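Local coordinates for protein tubulin-specific chaperone A (Saccharomyces cerevisiae, PDB 1QSD) that binds beta-tubulin as a post-chaperonin cofactor and takes part in an early step of the tubulin folding pathway, at residues A[16-30]-A[55-69]. Sequence-based numbering, arbitrary orientation.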
loop_
_atom_site.group_PDB
_atom_site.type_symbol
_atom_site.label_atom_id
_atom_site.label_comp_id
_atom_site.label_asym_id
_atom_site.label_seq_id
_atom_site.Cartn_x
_atom_site.Cartn_y
_atom_site.Cartn_z
ATOM N N LEU A 16 -8.394 4.907 -8.364
ATOM C CA LEU A 16 -7.447 3.821 -8.577
ATOM C C LEU A 16 -6.121 4.389 -9.103
ATOM O O LEU A 16 -5.046 3.998 -8.654
ATOM C CB LEU A 16 -8.000 2.774 -9.555
ATOM C CG LEU A 16 -8.687 1.561 -8.944
ATOM C CD1 LEU A 16 -8.890 0.493 -10.006
ATOM C CD2 LEU A 16 -7.805 1.014 -7.847
ATOM N N THR A 17 -6.193 5.333 -10.033
ATOM C CA THR A 17 -4.968 5.906 -10.573
ATOM C C THR A 17 -4.242 6.750 -9.533
ATOM O O THR A 17 -3.022 6.839 -9.563
ATOM C CB THR A 17 -5.184 6.692 -11.902
ATOM O OG1 THR A 17 -5.884 7.917 -11.644
ATOM C CG2 THR A 17 -5.948 5.826 -12.919
ATOM N N LYS A 18 -4.971 7.352 -8.599
ATOM C CA LYS A 18 -4.331 8.125 -7.540
ATOM C C LYS A 18 -3.674 7.161 -6.518
ATOM O O LYS A 18 -2.631 7.476 -5.934
ATOM C CB LYS A 18 -5.344 9.028 -6.847
ATOM C CG LYS A 18 -4.709 10.116 -6.003
ATOM C CD LYS A 18 -5.726 10.837 -5.113
ATOM C CE LYS A 18 -5.033 11.876 -4.239
ATOM N NZ LYS A 18 -5.915 12.376 -3.161
ATOM N N GLU A 19 -4.283 5.995 -6.293
ATOM C CA GLU A 19 -3.724 4.984 -5.381
ATOM C C GLU A 19 -2.377 4.457 -5.928
ATOM O O GLU A 19 -1.396 4.330 -5.188
ATOM C CB GLU A 19 -4.716 3.830 -5.201
ATOM C CG GLU A 19 -4.132 2.596 -4.532
ATOM C CD GLU A 19 -5.174 1.528 -4.181
ATOM O OE1 GLU A 19 -4.767 0.442 -3.701
ATOM O OE2 GLU A 19 -6.391 1.771 -4.364
ATOM N N GLU A 20 -2.329 4.175 -7.228
ATOM C CA GLU A 20 -1.118 3.696 -7.897
ATOM C C GLU A 20 0.028 4.675 -7.665
ATOM O O GLU A 20 1.172 4.266 -7.472
ATOM C CB GLU A 20 -1.378 3.570 -9.403
ATOM C CG GLU A 20 -0.263 2.933 -10.207
ATOM C CD GLU A 20 0.722 3.938 -10.801
ATOM O OE1 GLU A 20 0.524 5.167 -10.686
ATOM O OE2 GLU A 20 1.708 3.485 -11.412
ATOM N N GLY A 21 -0.276 5.966 -7.742
ATOM C CA GLY A 21 0.730 6.989 -7.526
ATOM C C GLY A 21 1.233 6.975 -6.100
ATOM O O GLY A 21 2.404 7.213 -5.848
ATOM N N TYR A 22 0.332 6.712 -5.164
ATOM C CA TYR A 22 0.680 6.625 -3.751
ATOM C C TYR A 22 1.610 5.448 -3.526
ATOM O O TYR A 22 2.671 5.594 -2.926
ATOM C CB TYR A 22 -0.587 6.463 -2.906
ATOM C CG TYR A 22 -1.298 7.772 -2.658
ATOM C CD1 TYR A 22 -0.767 8.977 -3.149
ATOM C CD2 TYR A 22 -2.463 7.827 -1.884
ATOM C CE1 TYR A 22 -1.375 10.200 -2.879
ATOM C CE2 TYR A 22 -3.084 9.052 -1.606
ATOM C CZ TYR A 22 -2.531 10.237 -2.105
ATOM O OH TYR A 22 -3.131 11.451 -1.832
ATOM N N TYR A 23 1.220 4.286 -4.039
ATOM C CA TYR A 23 2.017 3.075 -3.906
ATOM C C TYR A 23 3.362 3.202 -4.634
ATOM O O TYR A 23 4.368 2.634 -4.202
ATOM C CB TYR A 23 1.230 1.868 -4.424
ATOM C CG TYR A 23 0.124 1.364 -3.505
ATOM C CD1 TYR A 23 -0.589 2.231 -2.660
ATOM C CD2 TYR A 23 -0.213 0.011 -3.481
ATOM C CE1 TYR A 23 -1.616 1.747 -1.806
ATOM C CE2 TYR A 23 -1.224 -0.475 -2.642
ATOM C CZ TYR A 23 -1.924 0.383 -1.810
ATOM O OH TYR A 23 -2.905 -0.186 -1.014
ATOM N N GLN A 24 3.389 3.971 -5.717
ATOM C CA GLN A 24 4.614 4.167 -6.476
ATOM C C GLN A 24 5.618 5.022 -5.698
ATOM O O GLN A 24 6.817 4.950 -5.948
ATOM C CB GLN A 24 4.315 4.799 -7.837
ATOM C CG GLN A 24 5.193 4.283 -8.997
ATOM C CD GLN A 24 4.820 2.882 -9.492
ATOM O OE1 GLN A 24 5.674 2.132 -9.965
ATOM N NE2 GLN A 24 3.541 2.538 -9.406
ATOM N N GLN A 25 5.128 5.838 -4.764
ATOM C CA GLN A 25 5.996 6.680 -3.919
ATOM C C GLN A 25 6.680 5.788 -2.876
ATOM O O GLN A 25 7.874 5.927 -2.607
ATOM C CB GLN A 25 5.184 7.728 -3.148
ATOM C CG GLN A 25 4.292 8.645 -3.979
ATOM C CD GLN A 25 3.309 9.460 -3.122
ATOM O OE1 GLN A 25 2.991 10.609 -3.450
ATOM N NE2 GLN A 25 2.814 8.862 -2.035
ATOM N N GLU A 26 5.886 4.910 -2.259
ATOM C CA GLU A 26 6.361 3.968 -1.249
ATOM C C GLU A 26 7.469 3.114 -1.846
ATOM O O GLU A 26 8.548 3.004 -1.272
ATOM C CB GLU A 26 5.208 3.068 -0.793
ATOM C CG GLU A 26 4.913 3.110 0.707
ATOM C CD GLU A 26 5.673 2.058 1.515
ATOM O OE1 GLU A 26 6.628 2.427 2.240
ATOM O OE2 GLU A 26 5.299 0.862 1.438
ATOM N N LEU A 27 7.198 2.539 -3.015
ATOM C CA LEU A 27 8.144 1.689 -3.723
ATOM C C LEU A 27 9.472 2.392 -3.997
ATOM O O LEU A 27 10.543 1.830 -3.758
ATOM C CB LEU A 27 7.534 1.220 -5.044
ATOM C CG LEU A 27 8.301 0.125 -5.788
ATOM C CD1 LEU A 27 8.320 -1.159 -4.952
ATOM C CD2 LEU A 27 7.649 -0.140 -7.130
ATOM N N LYS A 28 9.399 3.627 -4.482
ATOM C CA LYS A 28 10.594 4.403 -4.800
ATOM C C LYS A 28 11.444 4.685 -3.569
ATOM O O LYS A 28 12.673 4.633 -3.621
ATOM C CB LYS A 28 10.207 5.713 -5.481
ATOM C CG LYS A 28 11.395 6.500 -5.964
ATOM C CD LYS A 28 11.043 7.538 -7.026
ATOM C CE LYS A 28 12.332 8.167 -7.576
ATOM N NZ LYS A 28 12.115 9.149 -8.676
ATOM N N ASP A 29 10.775 4.980 -2.461
ATOM C CA ASP A 29 11.432 5.264 -1.194
ATOM C C ASP A 29 12.120 4.006 -0.603
ATOM O O ASP A 29 13.164 4.107 0.041
ATOM C CB ASP A 29 10.402 5.829 -0.214
ATOM C CG ASP A 29 11.026 6.339 1.064
ATOM O OD1 ASP A 29 10.732 5.762 2.135
ATOM O OD2 ASP A 29 11.809 7.318 1.002
ATOM N N GLN A 30 11.531 2.831 -0.828
ATOM C CA GLN A 30 12.082 1.570 -0.340
ATOM C C GLN A 30 13.327 1.135 -1.124
ATOM O O GLN A 30 14.270 0.585 -0.546
ATOM C CB GLN A 30 11.025 0.463 -0.357
ATOM C CG GLN A 30 10.002 0.560 0.771
ATOM C CD GLN A 30 8.992 -0.577 0.752
ATOM O OE1 GLN A 30 9.360 -1.751 0.758
ATOM N NE2 GLN A 30 7.720 -0.233 0.722
ATOM N N LEU A 55 10.770 -5.118 0.189
ATOM C CA LEU A 55 10.623 -4.457 -1.097
ATOM C C LEU A 55 9.836 -5.355 -2.056
ATOM O O LEU A 55 8.870 -4.904 -2.665
ATOM C CB LEU A 55 11.993 -4.090 -1.698
ATOM C CG LEU A 55 11.942 -3.351 -3.049
ATOM C CD1 LEU A 55 11.268 -2.011 -2.877
ATOM C CD2 LEU A 55 13.323 -3.164 -3.632
ATOM N N ASP A 56 10.216 -6.633 -2.124
ATOM C CA ASP A 56 9.570 -7.611 -3.010
ATOM C C ASP A 56 8.075 -7.691 -2.768
ATOM O O ASP A 56 7.308 -7.889 -3.703
ATOM C CB ASP A 56 10.178 -9.018 -2.843
ATOM C CG ASP A 56 11.633 -9.119 -3.314
ATOM O OD1 ASP A 56 12.244 -10.180 -3.098
ATOM O OD2 ASP A 56 12.176 -8.154 -3.894
ATOM N N ASP A 57 7.668 -7.582 -1.510
ATOM C CA ASP A 57 6.259 -7.633 -1.168
ATOM C C ASP A 57 5.551 -6.423 -1.751
ATOM O O ASP A 57 4.553 -6.561 -2.462
ATOM C CB ASP A 57 6.077 -7.701 0.348
ATOM C CG ASP A 57 6.277 -9.096 0.886
ATOM O OD1 ASP A 57 5.558 -9.479 1.837
ATOM O OD2 ASP A 57 7.141 -9.822 0.344
ATOM N N THR A 58 6.089 -5.242 -1.470
ATOM C CA THR A 58 5.541 -3.998 -1.984
ATOM C C THR A 58 5.330 -4.134 -3.494
ATOM O O THR A 58 4.245 -3.888 -3.995
ATOM C CB THR A 58 6.505 -2.840 -1.697
ATOM O OG1 THR A 58 6.762 -2.782 -0.288
ATOM C CG2 THR A 58 5.916 -1.519 -2.153
ATOM N N LYS A 59 6.351 -4.583 -4.207
ATOM C CA LYS A 59 6.248 -4.766 -5.647
ATOM C C LYS A 59 5.102 -5.683 -6.101
ATOM O O LYS A 59 4.426 -5.380 -7.083
ATOM C CB LYS A 59 7.567 -5.297 -6.218
ATOM C CG LYS A 59 8.696 -4.292 -6.276
ATOM C CD LYS A 59 9.958 -4.936 -6.826
ATOM C CE LYS A 59 11.053 -3.904 -7.053
ATOM N NZ LYS A 59 12.304 -4.517 -7.605
ATOM N N ARG A 60 4.866 -6.783 -5.391
ATOM C CA ARG A 60 3.820 -7.739 -5.770
ATOM C C ARG A 60 2.421 -7.093 -5.863
ATOM O O ARG A 60 1.545 -7.541 -6.614
ATOM C CB ARG A 60 3.848 -8.946 -4.804
ATOM C CG ARG A 60 2.773 -8.957 -3.697
ATOM C CD ARG A 60 3.175 -9.751 -2.439
ATOM N NE ARG A 60 3.841 -11.021 -2.726
ATOM C CZ ARG A 60 4.689 -11.618 -1.894
ATOM N NH1 ARG A 60 4.966 -11.062 -0.722
ATOM N NH2 ARG A 60 5.304 -12.740 -2.247
ATOM N N LEU A 61 2.266 -5.986 -5.150
ATOM C CA LEU A 61 1.027 -5.212 -5.087
ATOM C C LEU A 61 0.679 -4.457 -6.372
ATOM O O LEU A 61 -0.491 -4.181 -6.646
ATOM C CB LEU A 61 1.166 -4.181 -3.977
ATOM C CG LEU A 61 0.120 -4.011 -2.896
ATOM C CD1 LEU A 61 0.669 -2.976 -1.949
ATOM C CD2 LEU A 61 -1.212 -3.573 -3.474
ATOM N N LEU A 62 1.700 -4.057 -7.121
ATOM C CA LEU A 62 1.490 -3.300 -8.345
ATOM C C LEU A 62 0.805 -4.006 -9.492
ATOM O O LEU A 62 -0.122 -3.449 -10.079
ATOM C CB LEU A 62 2.789 -2.668 -8.823
ATOM C CG LEU A 62 3.246 -1.525 -7.924
ATOM C CD1 LEU A 62 4.400 -0.806 -8.574
ATOM C CD2 LEU A 62 2.093 -0.555 -7.688
ATOM N N PRO A 63 1.224 -5.242 -9.820
ATOM C CA PRO A 63 0.579 -5.947 -10.927
ATOM C C PRO A 63 -0.941 -6.013 -10.795
ATOM O O PRO A 63 -1.651 -5.572 -11.691
ATOM C CB PRO A 63 1.209 -7.338 -10.863
ATOM C CG PRO A 63 2.552 -7.072 -10.317
ATOM C CD PRO A 63 2.266 -6.090 -9.214
ATOM N N THR A 64 -1.434 -6.494 -9.657
ATOM C CA THR A 64 -2.873 -6.628 -9.459
ATOM C C THR A 64 -3.578 -5.297 -9.535
ATOM O O THR A 64 -4.741 -5.219 -9.954
ATOM C CB THR A 64 -3.204 -7.331 -8.128
ATOM O OG1 THR A 64 -2.366 -6.804 -7.093
ATOM C CG2 THR A 64 -2.997 -8.860 -8.258
ATOM N N LEU A 65 -2.841 -4.253 -9.169
ATOM C CA LEU A 65 -3.343 -2.885 -9.190
ATOM C C LEU A 65 -3.502 -2.395 -10.629
ATOM O O LEU A 65 -4.467 -1.677 -10.938
ATOM C CB LEU A 65 -2.405 -1.969 -8.411
ATOM C CG LEU A 65 -2.831 -0.521 -8.239
ATOM C CD1 LEU A 65 -4.256 -0.440 -7.688
ATOM C CD2 LEU A 65 -1.871 0.149 -7.326
ATOM N N TYR A 66 -2.577 -2.793 -11.513
ATOM C CA TYR A 66 -2.665 -2.409 -12.924
ATOM C C TYR A 66 -3.789 -3.154 -13.602
ATOM O O TYR A 66 -4.448 -2.590 -14.467
ATOM C CB TYR A 66 -1.371 -2.664 -13.667
ATOM C CG TYR A 66 -0.266 -1.747 -13.233
ATOM C CD1 TYR A 66 -0.397 -0.355 -13.333
ATOM C CD2 TYR A 66 0.916 -2.263 -12.716
ATOM C CE1 TYR A 66 0.632 0.500 -12.925
ATOM C CE2 TYR A 66 1.951 -1.417 -12.308
ATOM C CZ TYR A 66 1.806 -0.044 -12.414
ATOM O OH TYR A 66 2.877 0.740 -12.031
ATOM N N GLU A 67 -4.008 -4.409 -13.197
ATOM C CA GLU A 67 -5.087 -5.224 -13.736
ATOM C C GLU A 67 -6.428 -4.511 -13.475
ATOM O O GLU A 67 -7.232 -4.355 -14.382
ATOM C CB GLU A 67 -5.084 -6.618 -13.080
ATOM C CG GLU A 67 -3.952 -7.543 -13.563
ATOM C CD GLU A 67 -3.731 -8.778 -12.667
ATOM O OE1 GLU A 67 -2.562 -9.052 -12.269
ATOM O OE2 GLU A 67 -4.726 -9.480 -12.363
ATOM N N LYS A 68 -6.622 -4.020 -12.252
ATOM C CA LYS A 68 -7.854 -3.323 -11.877
ATOM C C LYS A 68 -8.023 -1.982 -12.535
ATOM O O LYS A 68 -9.138 -1.562 -12.798
ATOM C CB LYS A 68 -8.001 -3.223 -10.362
ATOM C CG LYS A 68 -8.341 -4.562 -9.759
ATOM C CD LYS A 68 -8.620 -4.473 -8.308
ATOM C CE LYS A 68 -8.846 -5.857 -7.737
ATOM N NZ LYS A 68 -8.995 -5.785 -6.249
ATOM N N ILE A 69 -6.929 -1.298 -12.801
ATOM C CA ILE A 69 -7.013 -0.030 -13.508
ATOM C C ILE A 69 -7.512 -0.311 -14.942
ATOM O O ILE A 69 -8.393 0.391 -15.455
ATOM C CB ILE A 69 -5.649 0.703 -13.509
ATOM C CG1 ILE A 69 -5.381 1.261 -12.113
ATOM C CG2 ILE A 69 -5.629 1.842 -14.521
ATOM C CD1 ILE A 69 -4.111 2.078 -12.008
#
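Leu-65 enters a pocket formed by Leu-16, Glu-19, Glu-20 and Tyr-23, and Leu-27 answers from the facing helix by settling among Leu-55, Thr-58, Lys-59 and Leu-62. These two knobs into holes, one from each helix, make the pairing of segments 16-30 and 55-69 a worked example of coiled-coil-like packing in a helical bundle, with axes 10.0 Å apart and running antiparallel at 154°. With CG anti to the backbone N (chi1 -170°), the end of Leu-27 comes nearer the other helix, and its two methyls have different partners: CD2 meets Leu-62 CD1 at 3.6 Å, while CD1 presses on Lys-59 CG at 3.4 Å, tighter than usual for two carbons. In Leu-65, CD1 lies 3.8 Å from Leu-16 CD2 and CD2 rests against Glu-20 CA. Between the knobs, Leu-61 CD2 comes in at the edge of the Tyr-23 ring, which also packs on Glu-26 of the second subunit.

The more open side carries exposed Lys-59 and partly exposed Gln-24 and Tyr-66. Here Tyr-66 brings its phenol back to donate to the anti lone pair of buried Glu-20 OE2 (OH to OE2 3.0 Å), ring and carboxylate planes well inclined. At the end of the segments, Thr-58 OG1 accepts a bent bond (135°) from Gln-30 NE2 at 2.9 Å and gives its own hydrogen bond to Val-54 O. The contact is thus mainly apolar, and its two cross-helix hydrogen bonds, being directional, probably restrict how the helices can slide.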